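Local coordinates for uncharacterized protein (PDB 3R6A) that is of unknown function but belongs to the glyoxalase/bleomycin resistance protein/dioxygenase superfamily and forms a two-subunit assembly, at residues 83-92 with 103-112. Numbering follows the deposited sequence.
With ACT (acetate ion), chain C.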
loop_
_atom_site.group_PDB
_atom_site.type_symbol
_atom_site.label_atom_id
_atom_site.label_comp_id
_atom_site.label_asym_id
_atom_site.label_seq_id
_atom_site.Cartn_x
_atom_site.Cartn_y
_atom_site.Cartn_z
ATOM N N LEU B 83 14.980 -10.212 9.236
ATOM C CA LEU B 83 14.034 -11.037 8.500
ATOM C C LEU B 83 14.427 -12.513 8.443
ATOM O O LEU B 83 13.595 -13.389 8.676
ATOM C CB LEU B 83 13.849 -10.465 7.092
ATOM C CG LEU B 83 13.100 -9.123 7.075
ATOM C CD1 LEU B 83 13.313 -8.416 5.742
ATOM C CD2 LEU B 83 11.611 -9.367 7.313
ATOM N N GLU B 84 15.693 -12.787 8.149
ATOM C CA GLU B 84 16.158 -14.169 8.069
ATOM C C GLU B 84 16.075 -14.872 9.421
ATOM O O GLU B 84 15.904 -16.089 9.484
ATOM C CB GLU B 84 17.601 -14.212 7.559
ATOM C CG GLU B 84 17.789 -13.597 6.186
ATOM C CD GLU B 84 19.232 -13.642 5.726
ATOM O OE1 GLU B 84 20.119 -13.253 6.515
ATOM O OE2 GLU B 84 19.480 -14.058 4.575
ATOM N N GLU B 85 16.200 -14.106 10.498
ATOM C CA GLU B 85 16.139 -14.668 11.844
ATOM C C GLU B 85 14.703 -14.722 12.346
ATOM O O GLU B 85 14.444 -15.165 13.466
ATOM C CB GLU B 85 16.981 -13.826 12.808
ATOM C CG GLU B 85 18.387 -13.548 12.307
ATOM C CD GLU B 85 19.222 -12.764 13.298
ATOM O OE1 GLU B 85 18.697 -11.796 13.890
ATOM O OE2 GLU B 85 20.410 -13.110 13.477
ATOM N N ASN B 86 13.765 -14.276 11.518
ATOM C CA ASN B 86 12.369 -14.278 11.925
ATOM C C ASN B 86 11.401 -14.943 10.950
ATOM O O ASN B 86 10.286 -14.466 10.742
ATOM C CB ASN B 86 11.932 -12.846 12.239
ATOM C CG ASN B 86 12.462 -12.362 13.580
ATOM O OD1 ASN B 86 11.919 -12.700 14.633
ATOM N ND2 ASN B 86 13.537 -11.585 13.549
ATOM N N GLY B 87 11.844 -16.048 10.353
ATOM C CA GLY B 87 11.005 -16.810 9.443
ATOM C C GLY B 87 10.729 -16.273 8.051
ATOM O O GLY B 87 9.870 -16.804 7.347
ATOM N N ALA B 88 11.445 -15.232 7.640
ATOM C CA ALA B 88 11.237 -14.665 6.311
ATOM C C ALA B 88 12.246 -15.215 5.307
ATOM O O ALA B 88 13.359 -15.603 5.676
ATOM C CB ALA B 88 11.340 -13.146 6.372
ATOM N N GLU B 89 11.848 -15.249 4.039
ATOM C CA GLU B 89 12.708 -15.740 2.967
ATOM C C GLU B 89 13.073 -14.597 2.026
ATOM O O GLU B 89 12.190 -13.898 1.528
ATOM C CB GLU B 89 11.982 -16.823 2.164
ATOM C CG GLU B 89 11.551 -18.036 2.976
ATOM C CD GLU B 89 12.666 -19.047 3.158
ATOM O OE1 GLU B 89 13.755 -18.665 3.636
ATOM O OE2 GLU B 89 12.449 -20.228 2.820
ATOM N N ILE B 90 14.367 -14.398 1.789
ATOM C CA ILE B 90 14.796 -13.350 0.868
ATOM C C ILE B 90 14.735 -14.001 -0.506
ATOM O O ILE B 90 15.547 -14.877 -0.810
ATOM C CB ILE B 90 16.241 -12.901 1.150
ATOM C CG1 ILE B 90 16.403 -12.562 2.634
ATOM C CG2 ILE B 90 16.590 -11.702 0.278
ATOM C CD1 ILE B 90 15.492 -11.457 3.124
ATOM N N ILE B 91 13.779 -13.585 -1.336
ATOM C CA ILE B 91 13.623 -14.189 -2.653
ATOM C C ILE B 91 14.268 -13.468 -3.838
ATOM O O ILE B 91 14.382 -14.042 -4.923
ATOM C CB ILE B 91 12.127 -14.448 -2.959
ATOM C CG1 ILE B 91 11.351 -13.136 -2.950
ATOM C CG2 ILE B 91 11.540 -15.400 -1.910
ATOM C CD1 ILE B 91 9.864 -13.315 -3.182
ATOM N N ARG B 92 14.693 -12.221 -3.639
ATOM C CA ARG B 92 15.354 -11.446 -4.691
ATOM C C ARG B 92 16.306 -10.449 -4.054
ATOM O O ARG B 92 15.926 -9.753 -3.125
ATOM C CB ARG B 92 14.353 -10.646 -5.524
ATOM C CG ARG B 92 13.443 -11.437 -6.419
ATOM C CD ARG B 92 12.691 -10.482 -7.333
ATOM N NE ARG B 92 13.602 -9.714 -8.182
ATOM C CZ ARG B 92 14.414 -10.251 -9.089
ATOM N NH1 ARG B 92 14.437 -11.565 -9.272
ATOM N NH2 ARG B 92 15.202 -9.474 -9.822
HETATM N N MSE B 103 15.519 -5.451 -2.498
HETATM C CA MSE B 103 15.397 -6.887 -2.269
HETATM C C MSE B 103 13.914 -7.154 -2.082
HETATM O O MSE B 103 13.163 -6.278 -1.644
HETATM C CB MSE B 103 16.182 -7.352 -1.037
HETATM C CG MSE B 103 15.684 -6.830 0.292
HETATM SE SE MSE B 103 16.697 -7.618 1.754
HETATM C CE MSE B 103 15.755 -6.791 3.232
ATOM N N THR B 104 13.483 -8.350 -2.453
ATOM C CA THR B 104 12.084 -8.724 -2.305
ATOM C C THR B 104 12.066 -9.854 -1.298
ATOM O O THR B 104 12.885 -10.769 -1.362
ATOM C CB THR B 104 11.480 -9.155 -3.649
ATOM O OG1 THR B 104 11.505 -8.038 -4.549
ATOM C CG2 THR B 104 10.030 -9.603 -3.465
ATOM N N VAL B 105 11.132 -9.783 -0.363
ATOM C CA VAL B 105 11.073 -10.756 0.712
ATOM C C VAL B 105 9.704 -11.367 0.926
ATOM O O VAL B 105 8.693 -10.684 0.821
ATOM C CB VAL B 105 11.491 -10.078 2.038
ATOM C CG1 VAL B 105 11.416 -11.065 3.197
ATOM C CG2 VAL B 105 12.890 -9.494 1.903
ATOM N N ARG B 106 9.678 -12.663 1.229
ATOM C CA ARG B 106 8.422 -13.329 1.531
ATOM C C ARG B 106 8.400 -13.521 3.040
ATOM O O ARG B 106 9.177 -14.306 3.588
ATOM C CB ARG B 106 8.311 -14.699 0.842
ATOM C CG ARG B 106 6.990 -15.419 1.155
ATOM C CD ARG B 106 6.922 -16.799 0.500
ATOM N NE ARG B 106 5.611 -17.436 0.660
ATOM C CZ ARG B 106 5.186 -18.039 1.768
ATOM N NH1 ARG B 106 5.959 -18.106 2.843
ATOM N NH2 ARG B 106 3.974 -18.574 1.802
ATOM N N HIS B 107 7.525 -12.786 3.714
ATOM C CA HIS B 107 7.392 -12.900 5.158
ATOM C C HIS B 107 6.784 -14.265 5.477
ATOM O O HIS B 107 6.121 -14.864 4.635
ATOM C CB HIS B 107 6.474 -11.800 5.691
ATOM C CG HIS B 107 7.063 -10.426 5.619
ATOM N ND1 HIS B 107 6.333 -9.290 5.899
ATOM C CD2 HIS B 107 8.317 -10.003 5.326
ATOM C CE1 HIS B 107 7.112 -8.228 5.784
ATOM N NE2 HIS B 107 8.321 -8.633 5.435
ATOM N N SER B 108 7.007 -14.739 6.696
ATOM C CA SER B 108 6.471 -16.025 7.130
ATOM C C SER B 108 4.965 -16.117 6.891
ATOM O O SER B 108 4.450 -17.176 6.522
ATOM C CB SER B 108 6.766 -16.239 8.619
ATOM O OG SER B 108 6.257 -17.483 9.061
ATOM N N ASP B 109 4.252 -15.011 7.097
ATOM C CA ASP B 109 2.808 -15.024 6.905
ATOM C C ASP B 109 2.388 -15.060 5.446
ATOM O O ASP B 109 1.199 -15.076 5.142
ATOM C CB ASP B 109 2.143 -13.826 7.594
ATOM C CG ASP B 109 2.600 -12.496 7.031
ATOM O OD1 ASP B 109 2.761 -12.388 5.798
ATOM O OD2 ASP B 109 2.778 -11.551 7.827
ATOM N N GLY B 110 3.362 -15.064 4.541
ATOM C CA GLY B 110 3.033 -15.130 3.128
ATOM C C GLY B 110 3.096 -13.822 2.366
ATOM O O GLY B 110 3.103 -13.822 1.132
ATOM N N SER B 111 3.143 -12.705 3.085
ATOM C CA SER B 111 3.200 -11.401 2.431
ATOM C C SER B 111 4.514 -11.220 1.689
ATOM O O SER B 111 5.571 -11.617 2.178
ATOM C CB SER B 111 3.065 -10.279 3.461
ATOM O OG SER B 111 1.885 -10.417 4.230
ATOM N N VAL B 112 4.439 -10.617 0.509
ATOM C CA VAL B 112 5.627 -10.346 -0.295
ATOM C C VAL B 112 5.856 -8.839 -0.265
ATOM O O VAL B 112 5.015 -8.066 -0.706
ATOM C CB VAL B 112 5.439 -10.811 -1.749
ATOM C CG1 VAL B 112 6.657 -10.421 -2.578
ATOM C CG2 VAL B 112 5.235 -12.326 -1.779
HETATM C C ACT C . 4.658 -13.023 10.067
HETATM O O ACT C . 5.344 -13.037 9.047
HETATM O OXT ACT C . 3.629 -12.347 10.106
HETATM C CH3 ACT C . 5.076 -13.827 11.273
HETATM O O HOH W 1 8.488 -13.309 8.525
#
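Glu89 and Arg106 pair antiparallel, backbone to backbone, through Glu89 N to Arg106 O (2.9 Å) and Arg106 N to Glu89 O (2.8 Å), both nearly straight. Thr104 O accepts from Ile91 N (3.0 Å) and Arg92 N (3.2 Å), while Thr104 N returns a bond to Arg92 O; two residues facing one make a classic beta bulge. A chi1 of 61° brings Ile91 CG1 to 3.2 Å from Thr104 O, and Ile91 CD1 packs on Thr104 CG2. Within the bulge, the Arg92 and Thr104 side chains lie alongside each other, CB to CB 3.7 Å. Ile90 and Val105 point to the other face, where Ile90 CD1 presses tightly on Val105 CG2 (3.5 Å). Leu83, at the end of helix 76-84, forks over this face: CD1 meets Val105 CG2 and the selenomethionine methyl of Met103, CD2 the His107 ring. His107 NE2 hydrogen-bonds to Tyr115 OH and ND1 to Tyr24 OH of the second subunit, fixing the ring's rotation. A water joins Asn86 O, Ser108 N and the acetate. The result is a bulged beta-hairpin, strands 89-97 and 100-106, edging the sheet formed within one chain of this glyoxalase-superfamily fold, with helix 76-84 packed against it.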